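Local coordinates for UPF0303 protein YBR137W (Saccharomyces cerevisiae, PDB 4CLC) that is of unknown function but belongs to the GAF-clan family of proteins like the haem-degrading HbpS, and forms part of a ten-chain assembly, at residues F40-Y45 and I61-P66; R47-E52 and H157-S162. All blocks are in the same frame, centred on the assembly; numbering follows the deposited sequence.

Interaction 1 of 2, residues F40-Y45 and I61-P66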
# COMPACT_ATOMS: atom_id res chain seq x y z
N PHE D 40 -3.87 37.04 -0.07
CA PHE D 40 -2.60 37.53 0.44
C PHE D 40 -2.83 38.62 1.48
O PHE D 40 -2.14 38.70 2.50
CB PHE D 40 -1.72 38.04 -0.70
CG PHE D 40 -0.38 38.53 -0.24
CD1 PHE D 40 0.60 37.62 0.14
CD2 PHE D 40 -0.11 39.89 -0.15
CE1 PHE D 40 1.84 38.05 0.57
CE2 PHE D 40 1.12 40.33 0.29
CZ PHE D 40 2.10 39.41 0.65
N ASP D 41 -3.82 39.47 1.20
CA ASP D 41 -4.17 40.51 2.14
C ASP D 41 -4.62 39.85 3.43
O ASP D 41 -4.06 40.14 4.50
CB ASP D 41 -5.24 41.43 1.56
CG ASP D 41 -4.72 42.26 0.40
OD1 ASP D 41 -3.48 42.48 0.35
OD2 ASP D 41 -5.53 42.68 -0.47
N LEU D 42 -5.58 38.94 3.34
CA LEU D 42 -6.10 38.27 4.53
C LEU D 42 -5.01 37.56 5.34
O LEU D 42 -4.99 37.66 6.56
CB LEU D 42 -7.19 37.27 4.16
CG LEU D 42 -7.57 36.37 5.34
CD1 LEU D 42 -8.25 37.20 6.41
CD2 LEU D 42 -8.46 35.24 4.89
N GLY D 43 -4.11 36.87 4.66
CA GLY D 43 -3.05 36.16 5.34
C GLY D 43 -2.07 37.06 6.09
O GLY D 43 -1.60 36.69 7.17
N THR D 44 -1.74 38.21 5.52
CA THR D 44 -0.74 39.07 6.16
C THR D 44 -1.42 39.83 7.29
O THR D 44 -0.82 40.08 8.33
CB THR D 44 -0.04 40.05 5.16
OG1 THR D 44 -1.01 40.77 4.40
CG2 THR D 44 0.84 39.28 4.20
N TYR D 45 -2.68 40.15 7.07
CA TYR D 45 -3.52 40.73 8.10
C TYR D 45 -3.48 39.90 9.39
O TYR D 45 -3.11 40.40 10.46
CB TYR D 45 -4.95 40.83 7.57
CG TYR D 45 -5.94 41.48 8.50
CD1 TYR D 45 -5.86 42.84 8.78
CD2 TYR D 45 -6.99 40.75 9.06
CE1 TYR D 45 -6.79 43.45 9.61
CE2 TYR D 45 -7.92 41.36 9.89
CZ TYR D 45 -7.81 42.71 10.16
OH TYR D 45 -8.73 43.32 10.99
N ILE D 61 0.14 29.83 9.73
CA ILE D 61 -1.10 30.33 9.16
C ILE D 61 -1.28 29.81 7.74
O ILE D 61 -0.40 30.01 6.92
CB ILE D 61 -1.12 31.87 9.16
CG1 ILE D 61 -0.99 32.40 10.59
CG2 ILE D 61 -2.36 32.39 8.50
CD1 ILE D 61 -0.69 33.87 10.65
N ASP D 62 -2.40 29.16 7.44
CA ASP D 62 -2.65 28.65 6.10
C ASP D 62 -3.94 29.20 5.46
O ASP D 62 -4.95 29.42 6.13
CB ASP D 62 -2.68 27.12 6.12
CG ASP D 62 -2.72 26.51 4.71
OD1 ASP D 62 -3.83 26.30 4.18
OD2 ASP D 62 -1.63 26.22 4.15
N ILE D 63 -3.91 29.41 4.15
CA ILE D 63 -5.16 29.60 3.42
C ILE D 63 -5.10 28.68 2.21
O ILE D 63 -4.21 28.82 1.38
CB ILE D 63 -5.38 31.06 2.97
CG1 ILE D 63 -5.41 31.99 4.18
CG2 ILE D 63 -6.67 31.20 2.16
CD1 ILE D 63 -5.53 33.45 3.83
N SER D 64 -6.03 27.73 2.14
CA SER D 64 -6.06 26.78 1.05
C SER D 64 -7.45 26.68 0.47
O SER D 64 -8.43 27.04 1.11
CB SER D 64 -5.58 25.41 1.51
OG SER D 64 -4.22 25.43 1.91
N LEU D 65 -7.55 26.21 -0.76
CA LEU D 65 -8.85 25.96 -1.34
C LEU D 65 -9.29 24.60 -0.87
O LEU D 65 -8.47 23.84 -0.35
CB LEU D 65 -8.77 26.03 -2.86
CG LEU D 65 -8.39 27.36 -3.47
CD1 LEU D 65 -8.48 27.28 -4.97
CD2 LEU D 65 -9.32 28.43 -2.94
N PRO D 66 -10.58 24.27 -1.03
CA PRO D 66 -11.06 22.96 -0.61
C PRO D 66 -10.42 21.82 -1.37
O PRO D 66 -10.44 20.69 -0.89
CB PRO D 66 -12.56 23.01 -0.91
CG PRO D 66 -12.75 24.21 -1.76
CD PRO D 66 -11.69 25.16 -1.41

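Interaction 2 of 2, residues R47-E52 and H157-S162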
# COMPACT_ATOMS: atom_id res chain seq x y z
N ARG D 47 -1.36 37.67 9.98
CA ARG D 47 0.02 37.47 10.40
C ARG D 47 0.38 38.59 11.33
O ARG D 47 1.02 38.38 12.36
CB ARG D 47 0.98 37.40 9.21
CG ARG D 47 2.43 37.08 9.62
CD ARG D 47 3.37 37.11 8.44
NE ARG D 47 4.74 36.87 8.85
CZ ARG D 47 5.55 37.83 9.26
NH1 ARG D 47 5.10 39.08 9.31
NH2 ARG D 47 6.80 37.56 9.62
N ASN D 48 -0.05 39.79 10.96
CA ASN D 48 0.18 40.96 11.79
C ASN D 48 -0.53 40.75 13.13
O ASN D 48 0.09 40.80 14.20
CB ASN D 48 -0.32 42.23 11.10
CG ASN D 48 -0.57 43.37 12.07
OD1 ASN D 48 -1.71 43.82 12.25
ND2 ASN D 48 0.50 43.87 12.68
N ALA D 49 -1.83 40.46 13.04
CA ALA D 49 -2.67 40.20 14.20
C ALA D 49 -2.05 39.21 15.19
O ALA D 49 -1.82 39.56 16.34
CB ALA D 49 -4.01 39.73 13.77
N VAL D 50 -1.78 37.98 14.75
CA VAL D 50 -1.15 37.01 15.64
C VAL D 50 0.13 37.57 16.23
O VAL D 50 0.47 37.28 17.38
CB VAL D 50 -0.85 35.64 14.92
CG1 VAL D 50 0.05 34.76 15.75
CG2 VAL D 50 -2.14 34.89 14.66
N LYS D 51 0.86 38.39 15.49
CA LYS D 51 2.13 38.79 16.06
C LYS D 51 1.99 39.98 17.02
O LYS D 51 2.82 40.15 17.93
CB LYS D 51 3.18 39.06 14.98
CG LYS D 51 4.45 38.21 15.27
CD LYS D 51 5.73 38.76 14.66
CE LYS D 51 5.54 39.18 13.23
NZ LYS D 51 6.67 40.06 12.85
N GLU D 52 0.96 40.79 16.84
CA GLU D 52 0.69 41.84 17.82
C GLU D 52 0.16 41.23 19.12
O GLU D 52 0.74 41.45 20.19
CB GLU D 52 -0.29 42.88 17.28
CG GLU D 52 0.40 44.07 16.62
CD GLU D 52 -0.51 44.81 15.64
OE1 GLU D 52 -1.74 44.84 15.88
OE2 GLU D 52 0.00 45.34 14.63
N HIS D 157 -8.38 28.96 17.21
CA HIS D 157 -9.74 29.09 16.71
C HIS D 157 -10.27 30.52 16.81
O HIS D 157 -10.91 31.01 15.88
CB HIS D 157 -10.68 28.15 17.45
CG HIS D 157 -12.12 28.38 17.11
ND1 HIS D 157 -12.69 27.91 15.95
CD2 HIS D 157 -13.08 29.08 17.75
CE1 HIS D 157 -13.95 28.28 15.90
NE2 HIS D 157 -14.22 29.00 16.98
N LEU D 158 -10.04 31.16 17.96
CA LEU D 158 -10.59 32.49 18.19
C LEU D 158 -9.94 33.49 17.25
O LEU D 158 -10.63 34.23 16.54
CB LEU D 158 -10.40 32.92 19.62
N MET D 159 -8.60 33.48 17.25
CA MET D 159 -7.82 34.31 16.34
C MET D 159 -8.33 34.16 14.93
O MET D 159 -8.55 35.15 14.22
CB MET D 159 -6.34 33.97 16.38
CG MET D 159 -5.45 34.96 17.18
SD MET D 159 -5.54 36.71 16.71
CE MET D 159 -5.77 36.65 14.93
N ALA D 160 -8.56 32.91 14.54
CA ALA D 160 -9.13 32.60 13.24
C ALA D 160 -10.43 33.33 13.01
O ALA D 160 -10.54 34.08 12.06
CB ALA D 160 -9.33 31.12 13.10
N VAL D 161 -11.41 33.13 13.89
CA VAL D 161 -12.76 33.65 13.67
C VAL D 161 -12.82 35.17 13.78
O VAL D 161 -13.56 35.85 13.04
CB VAL D 161 -13.77 33.06 14.69
CG1 VAL D 161 -15.19 33.39 14.26
CG2 VAL D 161 -13.62 31.56 14.81
N SER D 162 -12.04 35.71 14.71
CA SER D 162 -12.09 37.12 15.01
C SER D 162 -11.55 37.92 13.83
O SER D 162 -12.22 38.82 13.30
CB SER D 162 -11.27 37.42 16.26
OG SER D 162 -11.28 36.32 17.14

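Interaction 1 of 2, residues F40-Y45 and I61-P66
Ile63 reaches helix 36-53 because its CG1 lies anti to the carbonyl carbon (chi1 -60°) and the chain then runs on extended (chi2 176°), carrying CD1 away from the strand. Leu42 meets it with CG anti to the backbone N (chi1 169°), a torsion that swings the isobutyl group round the helix toward the strand. The Ile63 CD1 methyl lies along the outer part of Leu42, 3.6 Å from CD2 and 3.9 Å from CG, while the side chains as a whole run at a slant to each other. The same Ile63 methyl rests against the helix backbone, with CD1 3.8 Å from the N of Gly43, and the CA atoms of Gly43 and Ile63 are 7.2 Å apart. The side-chain contact is apolar and buried, and the other is van der Waals packing on the helix backbone. Ile61, two residues back on strand 60-64, points the same way and flanks it more loosely.

Helix 36-53 thus lies over one face of the central sheet, where Leu42 also packs on Leu164 and Phe167 of helix 153-168. Asp62 and Ser64 turn to the opposite face, covered by helix 84-98, and strand 60-64 runs between strands 70-75 and 144-149.

Interaction 2 of 2, residues R47-E52 and H157-S162
Two helices that lie on the same face of the central sheet, 36-53 and 153-168, meet here through a methionine side chain that bridges the gap between them. Met159 leaves its helix toward Ala49 and Val50, and its thioether chain is folded rather than extended: bends at chi2 (-54°) and chi3 (-35°) curl the terminal methyl back, so that CE touches two successive residues of the other helix. On one of them it meets the methyl of Ala49, with CE 3.7 Å from CB. On the other it lies against one branch of Val50, CE being 4.0 Å from CG2. Higher up the methionine, CG approaches the same branch, 4.2 Å from Val50 CG2, so the valine methyl is met at two points along the bent chain. Val50 presents this branch because its other methyl, CG1, is anti to the backbone N (chi1 168°), which leaves CG2 beside that N. Val50 and Met159 run obliquely past each other, and the nearest CA atoms of the two segments, those of Val50 and Met159, are 7.2 Å apart.

All three touching residues are buried, and the join is made by hydrocarbon and thioether groups alone. Met159 also reaches the sheet at Ile148 of strand 144-149, while Val50 packs on the loop residues Val59 and Thr76. Such a layer, with helices 36-53 and 153-168 side by side on a mainly antiparallel sheet, is consistent with the mixed alpha-beta fold of the GAF clan, an antiparallel sheet with helices packed on it.

Overall arrangement
Interactions 1 and 2 use successive parts of one helix, 36-53: its segment 40-45 sits on strand 60-64 and its segment 47-52 meets helix 153-168. Their centres are about 12 Å apart, and they touch where CD1 of Ile61 packs 3.7 Å from CA of Arg47, so the two contacts adjoin along helix 36-53. Leu42, which reaches Leu164 and Phe167, ties interaction 1 to helix 153-168 as well. Phe40 and Arg47 of helix 36-53 each make a cation-pi contact with another chain of the assembly, Phe40 with a basic side chain and Arg47 with an aromatic one.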